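Putative prephenate dehydratase (Streptococcus mutans, PDB 4LUB) probably catalyses the decarboxylating dehydration of prephenate to 3-phenylpyruvate, the step that leads towards L-phenylalanine. Local coordinates at residues H21-A26 with F175-D180; V46-V51 with E181-H186; I5-L8 with G12-T15; A40-Q45 with H70-E75. All coordinates share one frame; numbering follows the deposited sequence.

Interaction 1: H21-A26 with F175-D180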
# COMPACT_ATOMS: atom_id res chain seq x y z
N HIS B 21 12.88 -3.95 25.48
CA HIS B 21 14.03 -4.69 24.98
C HIS B 21 15.08 -3.76 24.38
O HIS B 21 16.28 -3.99 24.51
CB HIS B 21 13.57 -5.72 23.95
CG HIS B 21 12.79 -6.85 24.55
ND1 HIS B 21 11.54 -6.67 25.10
CD2 HIS B 21 13.09 -8.16 24.72
CE1 HIS B 21 11.09 -7.83 25.56
NE2 HIS B 21 12.01 -8.75 25.34
N ALA B 22 14.61 -2.70 23.73
CA ALA B 22 15.50 -1.74 23.09
C ALA B 22 16.21 -0.90 24.14
O ALA B 22 17.38 -0.54 23.98
CB ALA B 22 14.73 -0.86 22.12
N PHE B 23 15.49 -0.59 25.22
CA PHE B 23 15.95 0.36 26.22
C PHE B 23 15.66 -0.15 27.63
O PHE B 23 14.80 0.39 28.32
CB PHE B 23 15.29 1.72 26.00
CG PHE B 23 15.59 2.32 24.65
CD1 PHE B 23 16.84 2.86 24.39
CD2 PHE B 23 14.64 2.33 23.65
CE1 PHE B 23 17.13 3.42 23.16
CE2 PHE B 23 14.92 2.88 22.41
CZ PHE B 23 16.16 3.42 22.16
N PRO B 24 16.38 -1.19 28.07
CA PRO B 24 16.02 -1.82 29.35
C PRO B 24 16.34 -0.95 30.57
O PRO B 24 15.67 -1.11 31.60
CB PRO B 24 16.88 -3.09 29.36
CG PRO B 24 18.03 -2.79 28.46
CD PRO B 24 17.47 -1.91 27.38
N ALA B 25 17.33 -0.07 30.46
CA ALA B 25 17.72 0.80 31.57
C ALA B 25 16.99 2.15 31.63
O ALA B 25 17.35 3.02 32.42
CB ALA B 25 19.22 1.05 31.52
N ALA B 26 15.96 2.32 30.81
CA ALA B 26 15.44 3.66 30.57
C ALA B 26 14.04 3.90 31.15
O ALA B 26 13.34 2.96 31.52
CB ALA B 26 15.43 3.95 29.07
N PHE B 175 8.32 -3.08 14.37
CA PHE B 175 8.28 -1.87 15.19
C PHE B 175 9.55 -1.09 14.89
O PHE B 175 10.62 -1.67 14.72
CB PHE B 175 8.19 -2.16 16.70
CG PHE B 175 6.94 -2.89 17.12
CD1 PHE B 175 6.79 -4.25 16.89
CD2 PHE B 175 5.91 -2.21 17.75
CE1 PHE B 175 5.64 -4.91 17.28
CE2 PHE B 175 4.75 -2.86 18.13
CZ PHE B 175 4.61 -4.21 17.90
N TRP B 176 9.41 0.23 14.78
CA TRP B 176 10.56 1.09 14.64
C TRP B 176 10.90 1.87 15.90
O TRP B 176 10.01 2.37 16.60
CB TRP B 176 10.35 2.06 13.48
CG TRP B 176 10.61 1.44 12.15
CD1 TRP B 176 11.11 0.19 11.91
CD2 TRP B 176 10.39 2.04 10.88
NE1 TRP B 176 11.21 -0.02 10.55
CE2 TRP B 176 10.78 1.11 9.90
CE3 TRP B 176 9.90 3.29 10.46
CZ2 TRP B 176 10.69 1.37 8.54
CZ3 TRP B 176 9.81 3.55 9.11
CH2 TRP B 176 10.21 2.59 8.16
N VAL B 177 12.19 1.96 16.19
CA VAL B 177 12.70 2.91 17.15
C VAL B 177 13.05 4.17 16.38
O VAL B 177 13.89 4.15 15.48
CB VAL B 177 13.93 2.37 17.91
CG1 VAL B 177 14.41 3.40 18.92
CG2 VAL B 177 13.60 1.05 18.60
N LEU B 178 12.35 5.25 16.70
CA LEU B 178 12.59 6.54 16.08
C LEU B 178 13.46 7.42 16.95
O LEU B 178 13.24 7.52 18.16
CB LEU B 178 11.27 7.26 15.77
CG LEU B 178 10.25 6.80 14.73
CD1 LEU B 178 10.61 5.49 14.05
CD2 LEU B 178 8.80 6.83 15.24
N GLY B 179 14.42 8.09 16.33
CA GLY B 179 15.25 9.04 17.04
C GLY B 179 16.32 9.63 16.15
O GLY B 179 16.16 9.71 14.93
N ASP B 180 17.41 10.05 16.77
CA ASP B 180 18.43 10.83 16.08
C ASP B 180 19.74 10.03 16.05
O ASP B 180 20.59 10.26 15.20
CB ASP B 180 18.61 12.18 16.77
CG ASP B 180 19.73 13.01 16.17
OD1 ASP B 180 20.05 12.82 14.98
OD2 ASP B 180 20.29 13.87 16.90
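Phe-23 turns the edge of its ring, not a face, to Val-177. The methyl CG1 lies almost in the ring plane and touches two neighbouring rim carbons, 3.6 Å from Phe-23 CE2 and marginally farther from CZ. The two side chains meet at a slant, a branched aliphatic tip set against the far rim of the benzyl group. Val-177 uses its other methyl as well: CG2 points to Ala-22 and stands 4.2 Å from Ala-22 CB, a looser touch. The division of labour follows from the valine torsion, with CG1 opposite the backbone N (chi1 -179°), which spreads the two methyls over consecutive residues of the facing segment. Phe-23 is the first residue past helix 14-22 to leave helical geometry. From there the chain makes a type I turn to Ala-26, closed by a weak bond from Ala-26 N to Phe-23 O, while the ring stays buried. No hydrogen bond crosses this small, wholly apolar contact. It fastens the C-terminal end of helix 14-22 onto one face of strand 172-179. Neighbouring strands widen the same surface: Ala-22 also packs on Ile-80 and Val-177 on Ala-78 of strand 75-83, Phe-23 reaches Ile-50 of strand 48-55, and the loop residue Ile-185 covers Ala-22.

Interaction 2: V46-V51 with E181-H186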
# COMPACT_ATOMS: atom_id res chain seq x y z
N VAL B 46 10.94 13.18 25.15
CA VAL B 46 11.56 11.87 25.13
C VAL B 46 12.68 11.84 24.12
O VAL B 46 12.88 12.76 23.31
CB VAL B 46 10.57 10.73 24.82
CG1 VAL B 46 9.47 10.65 25.89
CG2 VAL B 46 9.99 10.87 23.42
N CYS B 47 13.41 10.75 24.22
CA CYS B 47 14.68 10.60 23.55
C CYS B 47 14.63 9.77 22.28
O CYS B 47 15.36 10.01 21.32
CB CYS B 47 15.58 9.94 24.56
SG CYS B 47 15.57 10.83 26.14
N PHE B 48 13.71 8.82 22.29
CA PHE B 48 13.41 7.89 21.21
C PHE B 48 11.93 7.62 21.30
O PHE B 48 11.34 7.76 22.37
CB PHE B 48 14.20 6.57 21.32
CG PHE B 48 15.69 6.71 21.16
CD1 PHE B 48 16.28 6.69 19.91
CD2 PHE B 48 16.51 6.85 22.28
CE1 PHE B 48 17.64 6.82 19.76
CE2 PHE B 48 17.87 6.98 22.14
CZ PHE B 48 18.44 6.97 20.88
N ALA B 49 11.30 7.25 20.19
CA ALA B 49 9.92 6.82 20.23
C ALA B 49 9.81 5.45 19.58
O ALA B 49 10.54 5.15 18.64
CB ALA B 49 9.02 7.84 19.55
N ILE B 50 8.92 4.61 20.10
CA ILE B 50 8.71 3.27 19.56
C ILE B 50 7.26 3.12 19.11
O ILE B 50 6.33 3.35 19.87
CB ILE B 50 9.08 2.16 20.59
CG1 ILE B 50 10.59 2.04 20.73
CG2 ILE B 50 8.67 0.80 20.06
CD1 ILE B 50 11.25 3.12 21.51
N VAL B 51 7.10 2.77 17.84
CA VAL B 51 5.80 2.62 17.21
C VAL B 51 5.74 1.37 16.33
O VAL B 51 6.75 0.97 15.76
CB VAL B 51 5.42 3.85 16.35
CG1 VAL B 51 5.31 5.12 17.20
CG2 VAL B 51 6.41 4.04 15.19
N GLU B 181 19.89 9.07 16.96
CA GLU B 181 21.08 8.24 16.93
C GLU B 181 20.79 6.74 16.97
O GLU B 181 19.75 6.31 17.46
CB GLU B 181 21.97 8.59 18.14
CG GLU B 181 21.99 10.08 18.50
CD GLU B 181 22.86 10.38 19.71
OE1 GLU B 181 23.74 9.55 20.05
OE2 GLU B 181 22.63 11.43 20.35
N THR B 182 21.74 5.96 16.46
CA THR B 182 21.65 4.51 16.46
C THR B 182 21.86 3.98 17.87
O THR B 182 22.94 4.13 18.43
CB THR B 182 22.68 3.87 15.50
OG1 THR B 182 22.53 4.45 14.20
CG2 THR B 182 22.49 2.36 15.42
N PRO B 183 20.83 3.36 18.46
CA PRO B 183 21.12 2.86 19.80
C PRO B 183 21.85 1.52 19.77
O PRO B 183 21.78 0.81 18.76
CB PRO B 183 19.73 2.71 20.43
CG PRO B 183 18.79 2.54 19.25
CD PRO B 183 19.48 3.00 17.99
N THR B 184 22.52 1.17 20.86
CA THR B 184 23.16 -0.13 20.95
C THR B 184 22.15 -1.19 21.35
O THR B 184 21.55 -1.11 22.43
CB THR B 184 24.33 -0.13 21.95
OG1 THR B 184 25.28 0.86 21.56
CG2 THR B 184 25.00 -1.49 21.98
N ILE B 185 21.93 -2.16 20.48
CA ILE B 185 20.97 -3.21 20.76
C ILE B 185 21.59 -4.57 20.45
O ILE B 185 22.05 -4.81 19.33
CB ILE B 185 19.68 -3.00 19.93
CG1 ILE B 185 18.98 -1.70 20.37
CG2 ILE B 185 18.74 -4.18 20.06
CD1 ILE B 185 17.86 -1.25 19.44
N HIS B 186 21.63 -5.46 21.43
CA HIS B 186 22.29 -6.74 21.24
C HIS B 186 21.31 -7.89 21.05
O HIS B 186 21.58 -9.01 21.48
CB HIS B 186 23.23 -7.06 22.40
CG HIS B 186 24.49 -6.25 22.40
ND1 HIS B 186 24.97 -5.63 23.53
CD2 HIS B 186 25.37 -5.97 21.41
CE1 HIS B 186 26.10 -5.00 23.24
NE2 HIS B 186 26.36 -5.19 21.96
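Phe-48 reaches Glu-181 and Pro-183 with its ring, and nearly every step along the side chain has a neighbour. At its base, CB passes 3.4 Å from Leu-178 O on the adjoining strand. CG lies opposite the carbonyl carbon (chi1 -66°), which sends the ring towards the 181-186 loop. On one flank of the ring, CD2 comes within 3.4 Å of Phe-23 CZ, part of a stack between the two aromatic rings. From Phe-48 the chain leads into the strand that pairs parallel with strand 4-8 and antiparallel with strand 172-179; the loop touched by the ring is the connection from strand 172-179 to strand 189-199, leading towards the ACT region. Farther out on the other flank, CE1 meets Glu-181 O at 3.2 Å. This carbonyl oxygen sits at the ring edge, in its plane, where the electropositive C-H rim makes a polar approach favourable, although no conventional hydrogen bond forms. The terminal CZ shares the same oxygen at 3.7 Å. Pro-183 adds a looser apolar touch, its CG standing 4.5 Å from Phe-48 CE1, and it packs on Phe-23 too.

Interaction 3: I5-L8 with G12-T15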
# COMPACT_ATOMS: atom_id res chain seq x y z
N ILE B 5 11.89 7.30 27.08
CA ILE B 5 11.39 6.70 25.85
C ILE B 5 9.87 6.66 25.77
O ILE B 5 9.20 6.18 26.68
CB ILE B 5 11.93 5.28 25.69
CG1 ILE B 5 13.33 5.32 25.07
CG2 ILE B 5 11.11 4.52 24.69
CD1 ILE B 5 14.44 5.40 26.04
N ALA B 6 9.34 7.18 24.66
CA ALA B 6 7.91 7.13 24.40
C ALA B 6 7.53 5.87 23.63
O ALA B 6 8.25 5.45 22.72
CB ALA B 6 7.48 8.36 23.61
N TYR B 7 6.40 5.28 23.99
CA TYR B 7 5.90 4.11 23.29
C TYR B 7 4.38 4.20 23.18
O TYR B 7 3.75 4.99 23.88
CB TYR B 7 6.32 2.81 23.99
CG TYR B 7 5.74 2.60 25.38
CD1 TYR B 7 6.39 3.09 26.50
CD2 TYR B 7 4.53 1.93 25.56
CE1 TYR B 7 5.87 2.91 27.77
CE2 TYR B 7 4.00 1.74 26.83
CZ TYR B 7 4.67 2.23 27.93
OH TYR B 7 4.15 2.06 29.19
N LEU B 8 3.81 3.40 22.29
CA LEU B 8 2.37 3.37 22.13
C LEU B 8 1.76 2.61 23.31
O LEU B 8 2.00 1.41 23.48
CB LEU B 8 1.99 2.72 20.79
CG LEU B 8 0.50 2.47 20.54
CD1 LEU B 8 -0.25 3.78 20.48
CD2 LEU B 8 0.31 1.70 19.24
N GLY B 12 1.85 -2.56 29.30
CA GLY B 12 1.64 -3.94 28.91
C GLY B 12 1.26 -4.20 27.46
O GLY B 12 0.85 -5.31 27.12
N SER B 13 1.38 -3.18 26.61
CA SER B 13 1.08 -3.35 25.19
C SER B 13 2.23 -4.05 24.48
O SER B 13 3.33 -4.17 25.03
CB SER B 13 0.80 -2.01 24.51
OG SER B 13 1.90 -1.13 24.63
N PHE B 14 1.96 -4.54 23.28
CA PHE B 14 3.02 -5.08 22.43
C PHE B 14 4.15 -4.07 22.26
O PHE B 14 5.33 -4.43 22.37
CB PHE B 14 2.46 -5.49 21.06
CG PHE B 14 1.46 -6.61 21.12
CD1 PHE B 14 1.83 -7.88 21.53
CD2 PHE B 14 0.14 -6.39 20.76
CE1 PHE B 14 0.91 -8.90 21.59
CE2 PHE B 14 -0.79 -7.41 20.81
CZ PHE B 14 -0.41 -8.67 21.22
N THR B 15 3.79 -2.82 22.00
CA THR B 15 4.78 -1.76 21.81
C THR B 15 5.57 -1.50 23.08
O THR B 15 6.78 -1.24 23.04
CB THR B 15 4.12 -0.45 21.32
OG1 THR B 15 3.23 -0.74 20.23
CG2 THR B 15 5.18 0.52 20.83
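The ring of Tyr-7 has the hydroxyl of Ser-13 at its edge, near the ring plane, with OG 4.1 Å from CD2, while His-16 stacks its imidazole on the phenol. Tyr-7 CG sits between the backbone N and the carbonyl carbon (chi1 65°), a torsion that folds the ring towards the start of the helix. Its CB also rests against the methyl of Thr-15, 4.1 Å from CG2. Beside the ring the polar centre is Ser-13 OG, which lies 2.8 Å from Leu-8 O. A serine has a single hydroxyl proton, and Pro-10 O competes for it, so the donor direction remains open between the two carbonyls. The same oxygen also takes the backbone N-H of His-16, the N-cap bond of the helix. One hydroxyl thus ties together the strand end, the intervening loop and the first helical turn. Thr-15 lies alongside Leu-8: its CG2 stands 3.5 Å from Leu-8 N, and OG1 faces Leu-8 CB at 3.7 Å, with the two side chains meeting at an angle. Beyond them, Pro-52 of strand 48-55 touches both residues. The connection between strand 4-8 and the capped N-terminus of helix 14-22 opens a beta-alpha-beta unit completed by strand 27-31, consistent with the periplasmic-binding-protein-like fold of prephenate dehydratases.

Interaction 4: A40-Q45 with H70-E75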
# COMPACT_ATOMS: atom_id res chain seq x y z
N ALA B 40 5.76 13.48 21.02
CA ALA B 40 6.54 13.48 22.27
C ALA B 40 8.04 13.64 22.03
O ALA B 40 8.73 14.31 22.80
CB ALA B 40 6.27 12.20 23.05
N TYR B 41 8.55 13.03 20.97
CA TYR B 41 9.95 13.19 20.64
C TYR B 41 10.19 14.59 20.11
O TYR B 41 11.17 15.25 20.47
CB TYR B 41 10.38 12.18 19.57
CG TYR B 41 11.77 12.44 19.04
CD1 TYR B 41 12.88 11.91 19.68
CD2 TYR B 41 11.97 13.26 17.93
CE1 TYR B 41 14.15 12.14 19.20
CE2 TYR B 41 13.24 13.50 17.45
CZ TYR B 41 14.33 12.94 18.09
OH TYR B 41 15.59 13.18 17.61
N GLU B 42 9.28 15.03 19.25
CA GLU B 42 9.38 16.32 18.58
C GLU B 42 9.42 17.44 19.62
O GLU B 42 10.10 18.45 19.44
CB GLU B 42 8.20 16.50 17.62
CG GLU B 42 8.32 15.71 16.32
CD GLU B 42 7.13 15.89 15.40
OE1 GLU B 42 5.99 15.70 15.88
OE2 GLU B 42 7.32 16.24 14.22
N SER B 43 8.67 17.25 20.71
CA SER B 43 8.60 18.20 21.81
C SER B 43 9.75 18.08 22.81
O SER B 43 9.79 18.82 23.79
CB SER B 43 7.27 18.03 22.54
OG SER B 43 6.23 18.63 21.80
N LYS B 44 10.66 17.14 22.55
CA LYS B 44 11.83 16.91 23.40
C LYS B 44 11.47 16.41 24.80
O LYS B 44 12.25 16.58 25.74
CB LYS B 44 12.71 18.16 23.52
CG LYS B 44 13.08 18.83 22.21
CD LYS B 44 14.36 19.64 22.39
CE LYS B 44 14.35 20.91 21.54
NZ LYS B 44 15.02 22.04 22.24
N GLN B 45 10.29 15.81 24.96
CA GLN B 45 9.96 15.12 26.20
C GLN B 45 10.71 13.80 26.30
O GLN B 45 11.10 13.36 27.39
CB GLN B 45 8.46 14.84 26.30
CG GLN B 45 7.58 15.99 25.87
CD GLN B 45 6.11 15.66 25.99
OE1 GLN B 45 5.71 14.89 26.86
NE2 GLN B 45 5.29 16.22 25.11
N HIS B 70 4.94 13.38 6.07
CA HIS B 70 4.43 14.75 5.97
C HIS B 70 4.99 15.72 7.00
O HIS B 70 5.28 16.87 6.70
CB HIS B 70 2.90 14.76 6.09
CG HIS B 70 2.20 14.08 4.95
ND1 HIS B 70 2.23 14.56 3.66
CD2 HIS B 70 1.44 12.96 4.91
CE1 HIS B 70 1.52 13.77 2.88
NE2 HIS B 70 1.03 12.79 3.61
N GLN B 71 5.15 15.25 8.23
CA GLN B 71 5.33 16.16 9.35
C GLN B 71 6.65 16.01 10.08
O GLN B 71 7.28 17.00 10.43
CB GLN B 71 4.17 16.02 10.33
CG GLN B 71 2.96 16.83 9.92
CD GLN B 71 3.28 18.32 9.86
OE1 GLN B 71 4.02 18.83 10.70
NE2 GLN B 71 2.74 19.00 8.87
N ALA B 72 7.07 14.77 10.32
CA ALA B 72 8.24 14.57 11.17
C ALA B 72 9.58 14.72 10.44
O ALA B 72 9.69 14.43 9.25
CB ALA B 72 8.16 13.21 11.82
N LYS B 73 10.58 15.13 11.20
CA LYS B 73 11.97 15.22 10.77
C LYS B 73 12.73 14.35 11.77
O LYS B 73 13.50 14.81 12.61
CB LYS B 73 12.44 16.69 10.72
CG LYS B 73 13.95 16.97 10.83
CD LYS B 73 14.77 16.29 9.75
CE LYS B 73 16.26 16.48 10.05
NZ LYS B 73 16.81 15.35 10.85
N ILE B 74 12.40 13.07 11.72
CA ILE B 74 12.93 12.06 12.62
C ILE B 74 13.15 10.80 11.79
O ILE B 74 12.49 10.63 10.77
CB ILE B 74 11.97 11.81 13.80
CG1 ILE B 74 12.60 10.93 14.87
CG2 ILE B 74 10.66 11.18 13.32
CD1 ILE B 74 11.64 10.63 15.99
N GLU B 75 14.06 9.93 12.20
CA GLU B 75 14.34 8.71 11.45
C GLU B 75 14.16 7.43 12.25
O GLU B 75 14.36 7.42 13.47
CB GLU B 75 15.75 8.73 10.86
CG GLU B 75 15.99 9.84 9.86
CD GLU B 75 17.38 9.78 9.25
OE1 GLU B 75 18.10 8.79 9.50
OE2 GLU B 75 17.75 10.72 8.51
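Glu-42 lies against Ala-72 while its OE1 is hydrogen-bonded to the hydroxyl OH of Tyr-67 on helix 62-70. The other carboxylate oxygen, OE2, stands 3.6 Å from Ala-72 CA and 4.0 Å from Ala-72 CB. The chain beyond CG is extended, so the acid reaches the loop although its CB does not point straight at it. The bond to Tyr-67 probably limits the rotation of the carboxylate; OE2 makes no hydrogen bond to 70-75. One residue earlier, Tyr-41 offers the face of its ring to Ile-74. The methyl CD1 stands over that face, shifted towards the rim on the CD2 side, 3.6 Å from the ring centroid and 24° off the normal, which makes it a CH-pi contact. The nearest ring atom is CD2, 3.3 Å from Ile-74 CD1. Ile-74 is fully stretched, CG1 opposite the backbone N (chi1 -171°) and CD1 continuing the zigzag, and CG1 follows on the same side of the ring, 3.7 Å from Tyr-41 CE2. Behind these residues the helix terminates, with Gln-45 N bonded back to Ala-40 O and Lys-44 N to Tyr-41 O. Positive phi at Lys-44 completes a Schellman motif. It is this Schellman-capped end of helix 34-42 that packs on the loop carrying the chain from helix 62-70 into strand 75-83.

In the fold
All four contacts belong to the prephenate dehydratase region. Interactions 1 and 2 nearly coincide, their centres about 3 Å apart, and are joined by hydrogen bonding between neighbouring strands 172-179 and 48-55. Interaction 3, about 10 Å from interaction 1 by centres, shares helix 14-22 with it and reaches strand 48-55 through its partner strand 4-8. Interaction 4 lies about 13 Å from interaction 2 and 17 Å from interaction 3. Along the chain interaction 3 closes first; segments of 1 and 2 alternate, as do those of 2 and 4, and interaction 4 falls between the halves of interaction 1. Interactions 1 to 3 share one sheet; interaction 4 joins a helix end to the loop entering strand 75-83.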